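Local coordinates for putative ferritin-like diiron-carboxylate protein TM1526 (Thermotoga maritima, PDB 1VJX), which is of unknown function but belongs to the rubrerythrin family of ferritin-like proteins, and so probably binds metal ions and acts as an oxidoreductase, at residues E73-E85 with D114-N128. Numbering follows the deposited sequence.
Sequences EVDSYLAGYAFYE and DSIILYYELKDGLVN
The Phe83 ring meets Asp114 along its edge. OD1 of Asp114 lies near the ring plane, 3.5 Å from Phe83 CZ, with ring and carboxylate planes 65° apart. The backbone N of Glu85 lies over one face, offset toward the rim. Ile117 CG2 touches Phe83 CD2 obliquely. Phe83 CG is anti to the backbone N (chi1 165°), which carries the ring to Asp114 and Ile117. The Glu121 carboxylate reaches across to the Phe83 backbone: Glu121 OE2 accepts from Phe83 N at 2.9 Å, on its syn side and somewhat out of plane. Leu118 CD1 packs on Tyr84 CB. A water accepts from Glu85 N and donates weakly to Asp114 O. Further along, Leu78 CD2 sits 3.4 Å from Gly125 CA, where a side chain would clash. Glu73 reaches past the helix end with an extended chain. Glu73 OE2 accepts from Val127 N at 2.6 Å through the anti lone pair and from Asn128 N at 2.9 Å from above the carboxylate plane. With an alanine in place of Glu73, both amides would probably lose this shared acceptor, leaving the link after helix 101-125 less firmly held. Residues 73-85 belong to the long connection between helices 43-68 and 101-125 of a ferritin-like four-helix bundle, tied by Glu73 to the link between helices 101-125 and 129-156.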
# COMPACT_ATOMS: atom_id res chain seq x y z
N GLU A 73 3.09 23.11 -1.23
CA GLU A 73 2.73 22.02 -0.36
C GLU A 73 3.69 20.84 -0.55
O GLU A 73 4.36 20.38 0.38
CB GLU A 73 1.29 21.56 -0.63
CG GLU A 73 0.89 20.39 0.26
CD GLU A 73 -0.50 19.84 -0.00
OE1 GLU A 73 -0.81 19.48 -1.16
OE2 GLU A 73 -1.27 19.74 0.97
N VAL A 74 3.71 20.34 -1.77
CA VAL A 74 4.49 19.18 -2.17
C VAL A 74 6.00 19.30 -1.90
O VAL A 74 6.67 18.32 -1.58
CB VAL A 74 4.15 18.94 -3.67
CG1 VAL A 74 5.29 19.10 -4.57
CG2 VAL A 74 3.39 17.64 -3.86
N ASP A 75 6.53 20.52 -2.00
CA ASP A 75 7.97 20.75 -1.78
C ASP A 75 8.36 20.98 -0.30
O ASP A 75 9.53 21.29 0.01
CB ASP A 75 8.46 21.92 -2.64
CG ASP A 75 9.96 21.91 -2.83
OD1 ASP A 75 10.56 20.85 -3.12
OD2 ASP A 75 10.61 22.97 -2.74
N SER A 76 7.39 20.80 0.59
CA SER A 76 7.60 21.01 2.02
C SER A 76 8.15 19.79 2.70
O SER A 76 7.81 18.67 2.34
CB SER A 76 6.29 21.34 2.74
OG SER A 76 6.18 22.74 2.92
N TYR A 77 8.94 20.05 3.74
CA TYR A 77 9.51 19.05 4.62
C TYR A 77 8.55 18.52 5.68
O TYR A 77 7.88 19.30 6.38
CB TYR A 77 10.72 19.65 5.32
CG TYR A 77 11.89 19.84 4.40
CD1 TYR A 77 12.52 18.74 3.84
CD2 TYR A 77 12.38 21.10 4.10
CE1 TYR A 77 13.61 18.88 3.00
CE2 TYR A 77 13.48 21.25 3.23
CZ TYR A 77 14.10 20.12 2.69
OH TYR A 77 15.20 20.19 1.82
N LEU A 78 8.48 17.20 5.79
CA LEU A 78 7.88 16.56 6.96
C LEU A 78 8.93 16.59 8.02
O LEU A 78 10.02 16.03 7.84
CB LEU A 78 7.51 15.10 6.72
CG LEU A 78 6.69 14.78 5.48
CD1 LEU A 78 6.43 13.31 5.40
CD2 LEU A 78 5.42 15.51 5.57
N ALA A 79 8.61 17.23 9.14
CA ALA A 79 9.51 17.24 10.31
C ALA A 79 9.69 15.80 10.86
O ALA A 79 8.84 14.91 10.68
CB ALA A 79 8.98 18.22 11.40
N GLY A 80 10.85 15.59 11.48
CA GLY A 80 11.25 14.30 12.02
C GLY A 80 11.62 13.18 11.05
O GLY A 80 12.09 13.39 9.92
N TYR A 81 11.41 11.98 11.55
CA TYR A 81 11.77 10.75 10.91
C TYR A 81 10.51 10.21 10.28
O TYR A 81 9.54 9.91 10.98
CB TYR A 81 12.28 9.76 11.95
CG TYR A 81 12.51 8.38 11.44
CD1 TYR A 81 13.67 8.05 10.75
CD2 TYR A 81 11.59 7.37 11.67
CE1 TYR A 81 13.91 6.78 10.29
CE2 TYR A 81 11.82 6.10 11.20
CZ TYR A 81 12.98 5.81 10.49
OH TYR A 81 13.20 4.54 9.98
N ALA A 82 10.52 10.16 8.95
CA ALA A 82 9.51 9.52 8.16
C ALA A 82 9.90 8.05 7.92
O ALA A 82 10.81 7.76 7.21
CB ALA A 82 9.36 10.25 6.86
N PHE A 83 9.19 7.13 8.55
CA PHE A 83 9.37 5.70 8.36
C PHE A 83 8.83 5.27 7.02
O PHE A 83 7.74 5.68 6.61
CB PHE A 83 8.64 4.90 9.48
CG PHE A 83 8.48 3.45 9.17
CD1 PHE A 83 9.48 2.56 9.45
CD2 PHE A 83 7.33 2.98 8.54
CE1 PHE A 83 9.37 1.20 9.13
CE2 PHE A 83 7.20 1.66 8.22
CZ PHE A 83 8.24 0.75 8.52
N TYR A 84 9.55 4.39 6.36
CA TYR A 84 8.96 3.66 5.25
C TYR A 84 9.86 2.48 4.99
O TYR A 84 11.05 2.53 5.32
CB TYR A 84 8.80 4.56 3.99
CG TYR A 84 10.10 5.03 3.36
CD1 TYR A 84 10.74 4.30 2.35
CD2 TYR A 84 10.67 6.23 3.75
CE1 TYR A 84 11.93 4.77 1.80
CE2 TYR A 84 11.82 6.69 3.21
CZ TYR A 84 12.45 5.96 2.24
OH TYR A 84 13.65 6.51 1.71
N GLU A 85 9.30 1.41 4.45
CA GLU A 85 10.09 0.35 3.83
C GLU A 85 9.58 0.22 2.40
O GLU A 85 8.36 0.15 2.18
CB GLU A 85 9.89 -1.00 4.51
CG GLU A 85 9.92 -0.99 6.02
CD GLU A 85 11.22 -1.53 6.57
OE1 GLU A 85 12.11 -1.83 5.72
OE2 GLU A 85 11.34 -1.66 7.81
N ASP A 114 3.31 -1.62 7.11
CA ASP A 114 4.40 -0.69 6.86
C ASP A 114 3.91 0.45 5.98
O ASP A 114 4.15 1.64 6.24
CB ASP A 114 5.54 -1.41 6.18
CG ASP A 114 6.37 -2.29 7.12
OD1 ASP A 114 6.31 -2.16 8.35
OD2 ASP A 114 7.22 -3.07 6.68
N SER A 115 3.15 0.08 4.95
CA SER A 115 2.52 1.03 4.04
C SER A 115 1.45 1.91 4.72
O SER A 115 1.29 3.09 4.38
CB SER A 115 1.91 0.26 2.90
OG SER A 115 2.92 -0.53 2.29
N ILE A 116 0.72 1.35 5.68
CA ILE A 116 -0.28 2.15 6.40
C ILE A 116 0.35 3.31 7.19
O ILE A 116 -0.14 4.44 7.14
CB ILE A 116 -1.19 1.25 7.23
CG1 ILE A 116 -2.09 0.49 6.26
CG2 ILE A 116 -2.06 2.05 8.22
CD1 ILE A 116 -2.94 -0.59 6.86
N ILE A 117 1.46 3.01 7.87
CA ILE A 117 2.20 4.03 8.60
C ILE A 117 2.58 5.13 7.66
O ILE A 117 2.43 6.32 7.95
CB ILE A 117 3.47 3.44 9.28
CG1 ILE A 117 3.08 2.42 10.33
CG2 ILE A 117 4.32 4.54 9.92
CD1 ILE A 117 4.18 1.99 11.26
N LEU A 118 3.06 4.73 6.48
CA LEU A 118 3.53 5.72 5.51
C LEU A 118 2.39 6.60 4.98
O LEU A 118 2.56 7.81 4.75
CB LEU A 118 4.26 5.08 4.35
CG LEU A 118 4.52 6.21 3.29
CD1 LEU A 118 5.89 6.84 3.44
CD2 LEU A 118 4.26 5.72 1.94
N TYR A 119 1.25 6.01 4.68
CA TYR A 119 0.16 6.85 4.23
C TYR A 119 -0.33 7.79 5.34
O TYR A 119 -0.79 8.87 5.01
CB TYR A 119 -1.04 6.04 3.71
CG TYR A 119 -0.69 4.97 2.70
CD1 TYR A 119 0.19 5.22 1.66
CD2 TYR A 119 -1.24 3.68 2.82
CE1 TYR A 119 0.53 4.24 0.74
CE2 TYR A 119 -0.89 2.68 1.92
CZ TYR A 119 -0.02 2.98 0.87
OH TYR A 119 0.32 2.00 -0.01
N TYR A 120 -0.29 7.37 6.62
CA TYR A 120 -0.58 8.28 7.70
C TYR A 120 0.44 9.46 7.69
O TYR A 120 0.06 10.61 7.83
CB TYR A 120 -0.60 7.57 9.07
CG TYR A 120 -1.96 6.95 9.45
CD1 TYR A 120 -3.10 7.74 9.57
CD2 TYR A 120 -2.08 5.58 9.73
CE1 TYR A 120 -4.36 7.18 9.94
CE2 TYR A 120 -3.37 5.01 10.11
CZ TYR A 120 -4.49 5.82 10.19
OH TYR A 120 -5.74 5.30 10.55
N GLU A 121 1.71 9.16 7.46
CA GLU A 121 2.76 10.17 7.47
C GLU A 121 2.47 11.22 6.45
O GLU A 121 2.53 12.40 6.76
CB GLU A 121 4.14 9.54 7.28
CG GLU A 121 4.59 8.84 8.58
CD GLU A 121 5.83 7.96 8.44
OE1 GLU A 121 6.10 7.46 7.33
OE2 GLU A 121 6.53 7.76 9.46
N LEU A 122 2.10 10.75 5.25
CA LEU A 122 1.74 11.57 4.10
C LEU A 122 0.55 12.49 4.37
O LEU A 122 0.57 13.69 4.05
CB LEU A 122 1.36 10.67 2.90
CG LEU A 122 0.71 11.42 1.71
CD1 LEU A 122 1.65 12.53 1.17
CD2 LEU A 122 0.26 10.48 0.59
N LYS A 123 -0.49 11.91 4.95
CA LYS A 123 -1.66 12.66 5.32
C LYS A 123 -1.36 13.83 6.26
O LYS A 123 -1.85 14.96 6.06
CB LYS A 123 -2.71 11.77 5.91
CG LYS A 123 -4.05 12.49 6.00
CD LYS A 123 -5.29 11.58 6.32
CE LYS A 123 -5.21 11.00 7.71
NZ LYS A 123 -5.59 12.02 8.73
N ASP A 124 -0.53 13.57 7.25
CA ASP A 124 -0.06 14.62 8.15
C ASP A 124 0.73 15.73 7.45
O ASP A 124 0.82 16.81 7.98
CB ASP A 124 0.83 14.03 9.22
CG ASP A 124 0.06 13.59 10.46
OD1 ASP A 124 -1.20 13.44 10.40
OD2 ASP A 124 0.68 13.40 11.54
N GLY A 125 1.31 15.46 6.30
CA GLY A 125 2.17 16.43 5.59
C GLY A 125 1.43 17.28 4.58
O GLY A 125 1.95 18.31 4.09
N LEU A 126 0.24 16.80 4.22
CA LEU A 126 -0.64 17.53 3.36
C LEU A 126 -1.30 18.63 4.18
O LEU A 126 -1.58 18.46 5.38
CB LEU A 126 -1.65 16.62 2.69
CG LEU A 126 -1.06 15.59 1.71
CD1 LEU A 126 -2.10 14.43 1.47
CD2 LEU A 126 -0.70 16.22 0.43
N VAL A 127 -1.49 19.77 3.52
CA VAL A 127 -2.00 21.00 4.11
C VAL A 127 -3.37 21.30 3.52
O VAL A 127 -4.24 21.85 4.19
CB VAL A 127 -1.00 22.17 3.81
CG1 VAL A 127 -1.74 23.49 3.51
CG2 VAL A 127 -0.02 22.34 4.98
N ASN A 128 -3.56 20.94 2.26
CA ASN A 128 -4.83 21.08 1.59
C ASN A 128 -5.80 20.03 2.18
O ASN A 128 -5.45 18.85 2.28
CB ASN A 128 -4.63 20.92 0.07
CG ASN A 128 -5.91 20.58 -0.64
OD1 ASN A 128 -6.95 20.46 0.02
ND2 ASN A 128 -5.86 20.43 -1.98
O HOH W 1 3.01 20.65 3.27
O HOH W 2 6.28 1.68 4.25
O HOH W 3 6.04 -0.73 3.14